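Local coordinates for RimK domain protein ATP-grasp (Sphaerobacter thermophilus, PDB 5I47) that probably binds ATP and a metal ion and may act as an ATP-grasp ligase, perhaps joining glutamate to a protein such as ribosomal S6, at residues 94-99 against 104-109; 224-229 against 235-240; 119-124 against 167-172; 64-69 against 85-90; 130-135 against 140-145. All blocks are in the same frame, centred on the assembly; numbering follows the deposited sequence. Where two conformers were deposited one is given.

Contact 1. Residues 94-99 against 104-109; sequences ALLRHL and IPVPET
L99 and L96 of the helix 92-101 pack against I104, V106 and T109 of the extended segment that follows the helix and leads into strand 109-112, an outer strand of the four-stranded antiparallel sheet of the ATP-grasp fold. One backbone hydrogen bond ties the turn: I104 N donates to L99 O over 3.0 Å, nearly straight at 168°. The rest is apolar. The two methyls of L99 are shared out, CD2 meeting I104 CD1 at 3.9 Å while CD1 lies against V106 CG1 at 3.7 Å. One turn earlier L96 does likewise; with its CG anti to the backbone N (chi1 174°), it sends CD1 to V106 CG2 at 3.8 Å and CD2 tip to tip with T109 CG2 at 3.6 Å. V106 thus has one methyl on each leucine. The helix is covered further by V248 of strand 246-253, which touches L99, and by P44 of the second subunit, which touches L96. At T109 a glycine would take away both the methyl and the hydroxyl, so that L96 CD2 would probably lose its neighbour here and P107 O and Q170 their bonds to OG1. A glycerol, probably from the crystallisation liquor, is hydrogen-bonded to T109 N and may mark a pocket. The T109 hydroxyl bends back on its own segment, OG1 giving its proton to P107 O at 2.8 Å from above the carbonyl plane.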
# COMPACT_ATOMS: atom_id res chain seq x y z
N ALA B 94 8.74 -1.82 1.17
CA ALA B 94 9.07 -2.76 0.10
C ALA B 94 10.43 -2.44 -0.51
O ALA B 94 11.21 -3.35 -0.82
CB ALA B 94 7.98 -2.76 -0.97
N LEU B 95 10.73 -1.15 -0.68
CA LEU B 95 12.04 -0.75 -1.17
C LEU B 95 13.14 -1.16 -0.20
O LEU B 95 14.19 -1.65 -0.61
CB LEU B 95 12.08 0.76 -1.40
CG LEU B 95 13.42 1.35 -1.84
CD1 LEU B 95 13.85 0.78 -3.19
CD2 LEU B 95 13.35 2.87 -1.89
N LEU B 96 12.89 -0.98 1.10
CA LEU B 96 13.88 -1.34 2.11
C LEU B 96 14.19 -2.84 2.07
O LEU B 96 15.36 -3.24 2.08
CB LEU B 96 13.39 -0.93 3.50
CG LEU B 96 14.25 -1.37 4.68
CD1 LEU B 96 15.67 -0.82 4.54
CD2 LEU B 96 13.61 -0.94 6.00
N ARG B 97 13.15 -3.68 2.02
CA ARG B 97 13.41 -5.11 1.97
C ARG B 97 14.08 -5.52 0.66
O ARG B 97 14.91 -6.44 0.65
CB ARG B 97 12.11 -5.89 2.18
CG ARG B 97 12.27 -7.42 2.25
CD ARG B 97 13.27 -7.88 3.33
NE ARG B 97 13.30 -9.33 3.45
CZ ARG B 97 14.23 -10.01 4.12
NH1 ARG B 97 14.18 -11.34 4.18
NH2 ARG B 97 15.23 -9.37 4.71
N HIS B 98 13.76 -4.82 -0.44
CA HIS B 98 14.38 -5.15 -1.72
C HIS B 98 15.86 -4.81 -1.73
O HIS B 98 16.68 -5.60 -2.23
CB HIS B 98 13.65 -4.41 -2.84
CG HIS B 98 13.87 -5.00 -4.20
ND1 HIS B 98 14.97 -4.71 -4.97
CD2 HIS B 98 13.12 -5.87 -4.92
CE1 HIS B 98 14.90 -5.37 -6.11
NE2 HIS B 98 13.79 -6.08 -6.11
N LEU B 99 16.23 -3.65 -1.19
CA LEU B 99 17.64 -3.26 -1.15
C LEU B 99 18.44 -4.18 -0.22
O LEU B 99 19.58 -4.53 -0.51
CB LEU B 99 17.77 -1.80 -0.72
CG LEU B 99 17.16 -0.78 -1.68
CD1 LEU B 99 17.14 0.60 -1.06
CD2 LEU B 99 17.91 -0.76 -3.02
N ILE B 104 22.50 -4.13 -0.88
CA ILE B 104 22.80 -2.72 -1.11
C ILE B 104 22.73 -2.00 0.23
O ILE B 104 21.73 -2.15 0.95
CB ILE B 104 21.84 -2.09 -2.13
CG1 ILE B 104 22.09 -2.69 -3.51
CG2 ILE B 104 21.99 -0.58 -2.15
CD1 ILE B 104 21.22 -2.10 -4.61
N PRO B 105 23.75 -1.23 0.61
CA PRO B 105 23.77 -0.63 1.95
C PRO B 105 22.66 0.40 2.14
O PRO B 105 22.43 1.25 1.28
CB PRO B 105 25.16 0.02 2.03
CG PRO B 105 25.55 0.23 0.60
CD PRO B 105 24.97 -0.93 -0.15
N VAL B 106 21.99 0.30 3.28
CA VAL B 106 20.94 1.23 3.69
C VAL B 106 21.15 1.57 5.16
O VAL B 106 21.82 0.83 5.88
CB VAL B 106 19.53 0.64 3.47
CG1 VAL B 106 19.23 0.50 1.99
CG2 VAL B 106 19.40 -0.71 4.16
N PRO B 107 20.60 2.69 5.62
CA PRO B 107 20.77 3.06 7.03
C PRO B 107 20.09 2.07 7.95
O PRO B 107 19.14 1.37 7.57
CB PRO B 107 20.12 4.44 7.13
CG PRO B 107 20.09 4.95 5.75
CD PRO B 107 19.91 3.76 4.87
N GLU B 108 20.60 1.99 9.17
CA GLU B 108 19.99 1.16 10.19
C GLU B 108 18.54 1.58 10.38
O GLU B 108 18.24 2.76 10.57
CB GLU B 108 20.77 1.26 11.50
CG GLU B 108 20.41 0.20 12.53
CD GLU B 108 20.86 -1.19 12.11
OE1 GLU B 108 21.78 -1.30 11.28
OE2 GLU B 108 20.28 -2.17 12.62
N THR B 109 17.63 0.61 10.32
CA THR B 109 16.20 0.91 10.30
C THR B 109 15.46 -0.07 11.21
O THR B 109 15.85 -1.23 11.34
CB THR B 109 15.64 0.84 8.88
OG1 THR B 109 16.39 1.71 8.03
CG2 THR B 109 14.17 1.26 8.84

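Contact 2. Residues 224-229 against 235-240; sequences ERIIER and YAVEVV
The Y235 ring reaches from strand 235-241 toward helix 216-230, where I226 CG2 comes to it obliquely, 4.1 Å from CE1, while V237 CG2 of its own strand sits at the ring edge, in plane. This is helix-on-sheet packing in the larger antiparallel sheet of the ATP-grasp fold, the axes of the segments 224-229 and 235-240 approaching to 10.9 Å, with their N-to-C directions at 129°. With CG placed between the backbone N and the carbonyl carbon (chi1 56°), the ring brings its phenol oxygen against the helix backbone: Y235 OH is 3.7 Å from I227 CA and also borders I227 CG1. That oxygen is hydrogen-bonded to G231 O, just past the segment, so its polar need is met while its surroundings are largely aliphatic. Farther along the strand I226 and V237 reach toward each other tip to tip. An alanine in place of I226 would strip away CD1 and CG2, and is likely to open a gap over V237 and leave this side of the tyrosine ring less firmly supported. On the sheet, V185 and V251 of the neighbouring strands also touch Y235. The closest side-chain approach is between I226 CD1 and V237 CG1, at 3.7 Å.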
# COMPACT_ATOMS: atom_id res chain seq x y z
N GLU B 224 24.89 1.21 -11.14
CA GLU B 224 24.76 0.09 -12.07
C GLU B 224 24.22 -1.15 -11.37
O GLU B 224 23.46 -1.92 -11.97
CB GLU B 224 26.10 -0.19 -12.74
CG GLU B 224 26.48 0.87 -13.75
CD GLU B 224 27.85 0.67 -14.36
OE1 GLU B 224 28.58 -0.24 -13.91
OE2 GLU B 224 28.19 1.42 -15.30
N ARG B 225 24.58 -1.37 -10.10
CA ARG B 225 23.98 -2.45 -9.35
C ARG B 225 22.51 -2.18 -9.08
O ARG B 225 21.68 -3.09 -9.14
CB ARG B 225 24.72 -2.67 -8.03
CG ARG B 225 26.14 -3.15 -8.17
CD ARG B 225 26.66 -3.58 -6.82
NE ARG B 225 25.82 -4.63 -6.25
CZ ARG B 225 25.71 -4.87 -4.94
NH1 ARG B 225 26.39 -4.13 -4.07
NH2 ARG B 225 24.93 -5.85 -4.51
N ILE B 226 22.17 -0.92 -8.77
CA ILE B 226 20.78 -0.57 -8.50
C ILE B 226 19.92 -0.83 -9.73
O ILE B 226 18.83 -1.41 -9.63
CB ILE B 226 20.69 0.89 -8.03
CG1 ILE B 226 21.30 1.02 -6.63
CG2 ILE B 226 19.24 1.37 -8.05
CD1 ILE B 226 21.37 2.45 -6.13
N ILE B 227 20.39 -0.42 -10.91
CA ILE B 227 19.65 -0.68 -12.14
C ILE B 227 19.52 -2.19 -12.36
O ILE B 227 18.46 -2.68 -12.77
CB ILE B 227 20.33 0.02 -13.32
CG1 ILE B 227 20.31 1.53 -13.13
CG2 ILE B 227 19.65 -0.35 -14.64
CD1 ILE B 227 21.10 2.28 -14.17
N GLU B 228 20.59 -2.95 -12.09
CA GLU B 228 20.58 -4.39 -12.33
C GLU B 228 19.57 -5.10 -11.44
O GLU B 228 18.88 -6.02 -11.90
CB GLU B 228 21.97 -4.97 -12.12
CG GLU B 228 22.85 -5.00 -13.35
CD GLU B 228 22.32 -5.95 -14.41
OE1 GLU B 228 21.79 -5.46 -15.43
OE2 GLU B 228 22.43 -7.19 -14.21
N ARG B 229 19.48 -4.70 -10.17
CA ARG B 229 18.65 -5.40 -9.19
C ARG B 229 17.27 -4.78 -9.02
O ARG B 229 16.28 -5.51 -8.95
CB ARG B 229 19.37 -5.42 -7.83
CG ARG B 229 20.69 -6.17 -7.85
CD ARG B 229 20.48 -7.65 -8.12
NE ARG B 229 21.75 -8.33 -8.38
CZ ARG B 229 22.19 -8.66 -9.59
NH1 ARG B 229 21.44 -8.39 -10.66
NH2 ARG B 229 23.36 -9.26 -9.74
N TYR B 235 14.12 7.37 -12.47
CA TYR B 235 14.10 7.60 -11.04
C TYR B 235 15.43 8.20 -10.58
O TYR B 235 16.40 8.26 -11.34
CB TYR B 235 13.78 6.32 -10.26
CG TYR B 235 14.68 5.12 -10.51
CD1 TYR B 235 15.90 4.98 -9.86
CD2 TYR B 235 14.28 4.09 -11.37
CE1 TYR B 235 16.72 3.88 -10.08
CE2 TYR B 235 15.09 2.99 -11.59
CZ TYR B 235 16.30 2.88 -10.94
OH TYR B 235 17.10 1.78 -11.16
N ALA B 236 15.46 8.63 -9.32
CA ALA B 236 16.63 9.26 -8.73
C ALA B 236 16.90 8.64 -7.36
O ALA B 236 16.02 8.64 -6.50
CB ALA B 236 16.43 10.77 -8.59
N VAL B 237 18.11 8.13 -7.16
CA VAL B 237 18.50 7.48 -5.91
C VAL B 237 19.19 8.51 -5.03
O VAL B 237 20.24 9.07 -5.40
CB VAL B 237 19.43 6.28 -6.17
CG1 VAL B 237 19.65 5.49 -4.89
CG2 VAL B 237 18.86 5.38 -7.26
N GLU B 238 18.62 8.78 -3.86
CA GLU B 238 19.26 9.66 -2.88
C GLU B 238 20.31 8.86 -2.11
O GLU B 238 20.00 7.84 -1.50
CB GLU B 238 18.23 10.25 -1.93
N VAL B 239 21.56 9.32 -2.16
CA VAL B 239 22.68 8.62 -1.55
C VAL B 239 23.42 9.57 -0.61
O VAL B 239 23.47 10.78 -0.85
CB VAL B 239 23.65 8.05 -2.62
CG1 VAL B 239 24.62 7.05 -1.99
CG2 VAL B 239 22.88 7.39 -3.75
N VAL B 240 23.97 9.02 0.46
CA VAL B 240 24.80 9.76 1.41
C VAL B 240 26.15 9.06 1.49
O VAL B 240 26.21 7.87 1.80
CB VAL B 240 24.14 9.86 2.79
CG1 VAL B 240 25.11 10.47 3.80
CG2 VAL B 240 22.88 10.69 2.72

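Contact 3. Residues 119-124 against 167-172; sequences FAAIAE and VLVQQF
A121 and I122 of the helix 115-125 rest on V169, the one residue of strand 167-171 that meets them, and the contact between the two segments is wholly apolar. The A121 methyl points at the strand and lies over the branch point of the valine, A121 CB being 3.9 Å from V169 CB and nearly as near to V169 CG1. Having so short a side chain, the alanine lets the helix sit close: the CA atoms of A121 and V169 are 6.5 Å apart. I122 works from beside it. Its CG1 touches V169 CG1 at 3.9 Å, the two side chains crossing at about a right angle, and the same valine methyl therefore touches both the alanine and the isoleucine. V169 holds CG1 anti to its backbone N (chi1 178°), which aims this methyl at the helix, while CG2 stays to the side and comes only to 4.2 Å from A121 CB.

The polar interactions run to the surroundings. E124 of the helix forms a salt bridge with R110 of strand 109-112, and V169 is hydrogen-bonded through its backbone to the same R110. Neighbouring apolar groups extend the layer, with C112 and L131 against V169, and V129 and A151 against I122. A helix laid in this way on one face of a four-stranded antiparallel sheet, beside helix 148-160, is characteristic of the smaller alpha+beta subdomain of the ATP-grasp fold.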
# COMPACT_ATOMS: atom_id res chain seq x y z
N PHE B 119 9.98 4.61 20.50
CA PHE B 119 10.99 4.97 21.49
C PHE B 119 11.92 3.81 21.79
O PHE B 119 13.09 4.02 22.14
CB PHE B 119 10.31 5.48 22.77
CG PHE B 119 9.57 6.78 22.59
CD1 PHE B 119 10.26 7.93 22.26
CD2 PHE B 119 8.20 6.84 22.74
CE1 PHE B 119 9.59 9.14 22.09
CE2 PHE B 119 7.52 8.04 22.56
CZ PHE B 119 8.22 9.19 22.24
N ALA B 120 11.45 2.57 21.65
CA ALA B 120 12.33 1.42 21.80
C ALA B 120 13.41 1.40 20.72
O ALA B 120 14.58 1.12 21.01
CB ALA B 120 11.52 0.12 21.77
N ALA B 121 13.03 1.70 19.48
CA ALA B 121 14.01 1.76 18.40
C ALA B 121 14.94 2.96 18.54
O ALA B 121 16.12 2.88 18.20
CB ALA B 121 13.30 1.79 17.05
N ILE B 122 14.41 4.08 19.04
CA ILE B 122 15.23 5.28 19.23
C ILE B 122 16.31 5.03 20.28
O ILE B 122 17.44 5.51 20.16
CB ILE B 122 14.34 6.48 19.59
CG1 ILE B 122 13.60 6.98 18.35
CG2 ILE B 122 15.16 7.58 20.21
CD1 ILE B 122 12.66 8.13 18.64
N ALA B 123 15.97 4.27 21.33
CA ALA B 123 16.96 3.92 22.34
C ALA B 123 18.05 3.04 21.75
O ALA B 123 19.24 3.21 22.06
CB ALA B 123 16.29 3.24 23.52
N GLU B 124 17.67 2.08 20.90
CA GLU B 124 18.65 1.15 20.34
C GLU B 124 19.52 1.82 19.28
O GLU B 124 20.75 1.66 19.29
CB GLU B 124 17.93 -0.06 19.75
CG GLU B 124 18.85 -0.99 18.99
CD GLU B 124 18.10 -2.03 18.20
OE1 GLU B 124 16.89 -1.84 17.97
OE2 GLU B 124 18.72 -3.05 17.81
N VAL B 167 5.52 3.45 11.56
CA VAL B 167 6.54 4.28 10.93
C VAL B 167 7.87 3.54 10.96
O VAL B 167 8.05 2.55 11.67
CB VAL B 167 6.70 5.66 11.62
CG1 VAL B 167 5.35 6.30 11.91
CG2 VAL B 167 7.54 5.54 12.88
N LEU B 168 8.81 4.05 10.16
CA LEU B 168 10.19 3.58 10.15
C LEU B 168 11.04 4.52 11.00
O LEU B 168 11.02 5.74 10.79
CB LEU B 168 10.75 3.53 8.73
CG LEU B 168 10.12 2.61 7.69
CD1 LEU B 168 10.78 2.82 6.34
CD2 LEU B 168 10.23 1.15 8.12
N VAL B 169 11.77 3.96 11.95
CA VAL B 169 12.75 4.70 12.73
C VAL B 169 14.12 4.39 12.13
O VAL B 169 14.64 3.28 12.29
CB VAL B 169 12.69 4.34 14.22
CG1 VAL B 169 13.76 5.09 14.99
CG2 VAL B 169 11.31 4.66 14.78
N GLN B 170 14.68 5.36 11.42
CA GLN B 170 15.89 5.15 10.62
C GLN B 170 17.00 6.05 11.11
O GLN B 170 16.78 7.24 11.36
CB GLN B 170 15.61 5.41 9.13
CG GLN B 170 16.75 5.01 8.22
CD GLN B 170 16.41 5.19 6.75
OE1 GLN B 170 16.29 6.31 6.26
NE2 GLN B 170 16.24 4.07 6.05
N GLN B 171 18.20 5.48 11.24
CA GLN B 171 19.36 6.26 11.67
C GLN B 171 19.63 7.39 10.68
O GLN B 171 19.48 7.23 9.46
CB GLN B 171 20.58 5.36 11.79
CG GLN B 171 21.87 6.09 12.12
CD GLN B 171 22.97 5.15 12.57
OE1 GLN B 171 23.77 4.68 11.76
NE2 GLN B 171 23.01 4.88 13.87
N PHE B 172 20.01 8.55 11.21
CA PHE B 172 20.31 9.71 10.40
C PHE B 172 21.81 9.79 10.15
O PHE B 172 22.61 9.76 11.10
CB PHE B 172 19.83 11.00 11.07
CG PHE B 172 19.95 12.21 10.20
CD1 PHE B 172 19.06 12.42 9.16
CD2 PHE B 172 20.96 13.14 10.41
CE1 PHE B 172 19.16 13.54 8.35
CE2 PHE B 172 21.07 14.25 9.60
CZ PHE B 172 20.17 14.45 8.57

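Contact 4. Residues 64-69 against 85-90; sequences ERAVLA and TARLLA
A66 and A86 bring helix 63-74 and helix 83-90 together, an alanine-to-alanine helix packing in the Rossmann-like preATP-grasp domain at the N-terminal end of the chain. With nothing larger than a methyl at these two positions, the backbones approach to 5.0 Å between the CA atoms of A66 and A86. The two methyls meet at 4.0 Å, CB to CB, and A86 CB is just as near to the A66 backbone. A69 and A90, one turn along, also turn their methyls inward but stay farther from the opposite helix.

The packing gives way to solvent at R87. Only the aliphatic start of this side chain takes part directly, R87 CG lying 3.7 Å from A66 CB; the chain then bends at chi3 (-96°) and carries the guanidinium away from the two alanines. There a water bridges the helices, approaching the guanidinium in plane at its edge. Its hold on the first helix is weak, a 3.3 Å bond given to A66 O. The far side of helix 63-74 faces the second subunit, where V67 packs on L134 and L68 on F113 of that chain. The water's firmer partner is the arginine, whose NE donates to it at 2.6 Å.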
# COMPACT_ATOMS: atom_id res chain seq x y z
N GLU B 64 -1.26 5.53 -4.87
CA GLU B 64 -2.29 5.48 -5.90
C GLU B 64 -1.73 5.61 -7.31
O GLU B 64 -2.40 5.21 -8.27
CB GLU B 64 -3.35 6.55 -5.66
CG GLU B 64 -2.82 7.96 -5.54
CD GLU B 64 -2.61 8.38 -4.09
OE1 GLU B 64 -2.19 7.53 -3.28
OE2 GLU B 64 -2.87 9.56 -3.78
N ARG B 65 -0.53 6.16 -7.46
CA ARG B 65 0.05 6.20 -8.80
C ARG B 65 0.62 4.85 -9.21
O ARG B 65 0.62 4.52 -10.40
CB ARG B 65 1.10 7.30 -8.88
CG ARG B 65 0.50 8.67 -8.60
CD ARG B 65 1.41 9.79 -9.01
NE ARG B 65 1.28 10.14 -10.42
CZ ARG B 65 0.58 11.18 -10.86
NH1 ARG B 65 -0.05 11.98 -10.01
NH2 ARG B 65 0.53 11.44 -12.17
N ALA B 66 1.08 4.05 -8.24
CA ALA B 66 1.36 2.65 -8.54
C ALA B 66 0.07 1.91 -8.90
O ALA B 66 0.07 1.07 -9.80
CB ALA B 66 2.04 1.98 -7.35
N VAL B 67 -1.03 2.23 -8.21
CA VAL B 67 -2.34 1.70 -8.59
C VAL B 67 -2.70 2.13 -10.01
O VAL B 67 -3.24 1.34 -10.79
CB VAL B 67 -3.41 2.15 -7.58
CG1 VAL B 67 -4.81 1.98 -8.16
CG2 VAL B 67 -3.27 1.38 -6.27
N LEU B 68 -2.39 3.38 -10.36
CA LEU B 68 -2.71 3.89 -11.69
C LEU B 68 -1.86 3.21 -12.76
O LEU B 68 -2.37 2.88 -13.84
CB LEU B 68 -2.52 5.40 -11.73
CG LEU B 68 -2.69 6.08 -13.10
CD1 LEU B 68 -4.09 5.86 -13.64
CD2 LEU B 68 -2.37 7.56 -13.00
N ALA B 69 -0.57 3.00 -12.47
CA ALA B 69 0.30 2.32 -13.42
C ALA B 69 -0.13 0.87 -13.63
O ALA B 69 -0.01 0.34 -14.74
CB ALA B 69 1.75 2.38 -12.94
N THR B 85 7.88 -1.15 -10.17
CA THR B 85 8.87 -0.15 -9.79
C THR B 85 8.21 1.03 -9.09
O THR B 85 8.71 1.51 -8.07
CB THR B 85 9.65 0.30 -11.02
OG1 THR B 85 10.36 -0.82 -11.57
CG2 THR B 85 10.63 1.39 -10.66
N ALA B 86 7.08 1.50 -9.62
CA ALA B 86 6.34 2.56 -8.95
C ALA B 86 5.96 2.17 -7.54
O ALA B 86 5.90 3.03 -6.65
CB ALA B 86 5.09 2.92 -9.77
N ARG B 87 5.69 0.88 -7.30
CA ARG B 87 5.41 0.44 -5.93
C ARG B 87 6.64 0.57 -5.04
O ARG B 87 6.51 0.95 -3.87
CB ARG B 87 4.90 -1.00 -5.94
CG ARG B 87 3.38 -1.12 -5.82
CD ARG B 87 2.89 -2.56 -5.85
NE ARG B 87 2.46 -2.97 -7.18
CZ ARG B 87 3.12 -3.82 -7.96
NH1 ARG B 87 4.25 -4.37 -7.53
NH2 ARG B 87 2.65 -4.13 -9.17
N LEU B 88 7.83 0.28 -5.57
CA LEU B 88 9.04 0.42 -4.76
C LEU B 88 9.35 1.88 -4.46
O LEU B 88 9.91 2.18 -3.40
CB LEU B 88 10.23 -0.24 -5.47
CG LEU B 88 10.26 -1.77 -5.55
CD1 LEU B 88 11.61 -2.23 -6.06
CD2 LEU B 88 9.97 -2.39 -4.20
N LEU B 89 8.99 2.79 -5.36
CA LEU B 89 9.18 4.21 -5.07
C LEU B 89 8.15 4.71 -4.07
O LEU B 89 8.44 5.62 -3.29
CB LEU B 89 9.10 5.03 -6.36
CG LEU B 89 9.93 4.57 -7.56
CD1 LEU B 89 9.67 5.46 -8.76
CD2 LEU B 89 11.40 4.57 -7.21
N ALA B 90 6.96 4.12 -4.06
CA ALA B 90 5.88 4.57 -3.19
C ALA B 90 5.93 3.93 -1.82
O ALA B 90 5.40 4.51 -0.86
CB ALA B 90 4.52 4.26 -3.84
O HOH W 1 0.42 -1.47 -7.77

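Contact 5. Residues 130-135 against 140-145; sequences VLKSLT and FPVALV
L131 packs against A143 and V145 on the face of the sheet turned to helix 148-160, its CG 4.2 Å from V145 CG2 and its CB equally near A143 CB. I154 of that helix covers both L131 and A143. F140 extends this apolar patch, its ring lying obliquely near S133 CB and, more loosely, L131 CB; R158 makes a cation-pi contact with the same ring. On the other face V142 is the hub. With CG1 anti to the backbone N (chi1 -176°), it sets that methyl 3.9 Å from V130 CB and also against K132 CG, while L144 CD1 crosses V130 CG1 obliquely. K132 runs on extended past V142 to give its NZ to Q170 OE1.

The segments form a beta hairpin at the edge of the four-stranded sheet of the ATP-grasp fold, with V130 and L144 a non-hydrogen-bonded pair and L131 and A143 a hydrogen-bonded one. L131 N donates to A143 O at 2.9 Å, and A143 N returns a longer bond of 3.2 Å to L131 O, in the carbonyl plane.

Beyond this pair the strands part and water fills in. One water accepts from S133 N at 2.9 Å and donates to both L131 O and F140 O, sitting over one face of the F140 ring. A second donates to F140 O and to S133 OG, whose own proton goes to T135 O at 2.8 Å.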
# COMPACT_ATOMS: atom_id res chain seq x y z
N VAL B 130 15.34 9.55 11.83
CA VAL B 130 14.26 10.12 11.03
C VAL B 130 13.07 9.17 11.08
O VAL B 130 13.23 7.95 11.07
CB VAL B 130 14.68 10.39 9.58
CG1 VAL B 130 15.64 11.55 9.51
CG2 VAL B 130 15.32 9.15 8.97
N LEU B 131 11.87 9.74 11.14
CA LEU B 131 10.63 8.98 11.07
C LEU B 131 10.09 9.05 9.65
O LEU B 131 9.90 10.14 9.11
CB LEU B 131 9.58 9.51 12.05
CG LEU B 131 9.87 9.51 13.55
CD1 LEU B 131 8.62 9.86 14.32
CD2 LEU B 131 10.41 8.17 13.99
N LYS B 132 9.84 7.89 9.06
CA LYS B 132 9.33 7.79 7.70
C LYS B 132 8.11 6.88 7.71
O LYS B 132 8.20 5.73 8.17
CB LYS B 132 10.39 7.24 6.74
CG LYS B 132 11.66 8.06 6.63
CD LYS B 132 12.64 7.42 5.66
CE LYS B 132 13.87 8.28 5.43
NZ LYS B 132 14.78 7.66 4.41
N SER B 133 6.98 7.39 7.22
CA SER B 133 5.83 6.52 7.00
C SER B 133 6.19 5.42 6.02
O SER B 133 7.03 5.60 5.13
CB SER B 133 4.65 7.34 6.48
OG SER B 133 5.06 8.21 5.43
N LEU B 134 5.56 4.25 6.19
CA LEU B 134 5.86 3.11 5.33
C LEU B 134 5.58 3.43 3.87
O LEU B 134 6.24 2.88 2.97
CB LEU B 134 5.06 1.88 5.76
CG LEU B 134 5.15 1.41 7.21
CD1 LEU B 134 4.55 0.02 7.36
CD2 LEU B 134 6.58 1.44 7.70
N THR B 135 4.62 4.30 3.60
CA THR B 135 4.25 4.73 2.26
C THR B 135 4.52 6.22 2.12
O THR B 135 4.22 6.99 3.03
CB THR B 135 2.78 4.42 1.97
OG1 THR B 135 2.63 3.01 1.77
CG2 THR B 135 2.29 5.17 0.74
N PHE B 140 2.66 13.39 5.62
CA PHE B 140 3.62 12.96 6.64
C PHE B 140 5.00 13.01 6.02
O PHE B 140 5.55 11.98 5.60
CB PHE B 140 3.28 11.55 7.16
CG PHE B 140 4.03 11.15 8.42
CD1 PHE B 140 5.04 11.94 8.94
CD2 PHE B 140 3.71 9.97 9.07
CE1 PHE B 140 5.72 11.56 10.09
CE2 PHE B 140 4.38 9.59 10.22
CZ PHE B 140 5.39 10.39 10.73
N PRO B 141 5.60 14.19 5.93
CA PRO B 141 6.96 14.28 5.41
C PRO B 141 7.97 13.71 6.39
O PRO B 141 7.69 13.54 7.58
CB PRO B 141 7.17 15.79 5.21
CG PRO B 141 6.25 16.42 6.21
CD PRO B 141 5.05 15.51 6.29
N VAL B 142 9.15 13.38 5.87
CA VAL B 142 10.21 12.82 6.70
C VAL B 142 10.52 13.76 7.84
O VAL B 142 10.61 14.98 7.66
CB VAL B 142 11.45 12.52 5.84
CG1 VAL B 142 12.53 11.84 6.68
CG2 VAL B 142 11.08 11.66 4.65
N ALA B 143 10.68 13.20 9.04
CA ALA B 143 10.74 13.98 10.27
C ALA B 143 12.05 13.71 11.00
O ALA B 143 12.28 12.59 11.48
CB ALA B 143 9.55 13.66 11.17
N LEU B 144 12.91 14.73 11.10
CA LEU B 144 14.18 14.59 11.80
C LEU B 144 13.97 14.71 13.30
O LEU B 144 13.22 15.56 13.78
CB LEU B 144 15.17 15.64 11.31
CG LEU B 144 16.53 15.71 12.02
CD1 LEU B 144 17.29 14.40 11.90
CD2 LEU B 144 17.36 16.87 11.49
N VAL B 145 14.64 13.83 14.05
CA VAL B 145 14.48 13.72 15.50
C VAL B 145 15.88 13.76 16.10
O VAL B 145 16.61 12.76 16.06
CB VAL B 145 13.74 12.44 15.91
CG1 VAL B 145 13.65 12.33 17.42
CG2 VAL B 145 12.35 12.42 15.30
O HOH W 2 7.43 10.23 6.98
O HOH W 3 6.14 10.42 3.67

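Contacts 3 and 5, with centres 11 Å apart, share one sheet: strands 167-171 and 129-133 are neighbours, and L168 N lies 2.7 Å from K132 O, a probable hydrogen bond. Contact 1 feeds into this sheet, E108 O being 2.8 Å from Q171 N, and joins it to the helix of contact 2, which covers the larger sheet, centres 12 Å apart; I104 CD1 packs on I226 CG1 at 3.7 Å. A glycerol, probably from the crystallisation liquor, sits at the T109 end of contact 1. Contact 4 lies in the preATP-grasp domain, about 26 Å from contact 3 between centres. Its L88 packs on A94 and H98 of contact 1, and its A90 O lies 3.6 Å from T135 CG2 of contact 5.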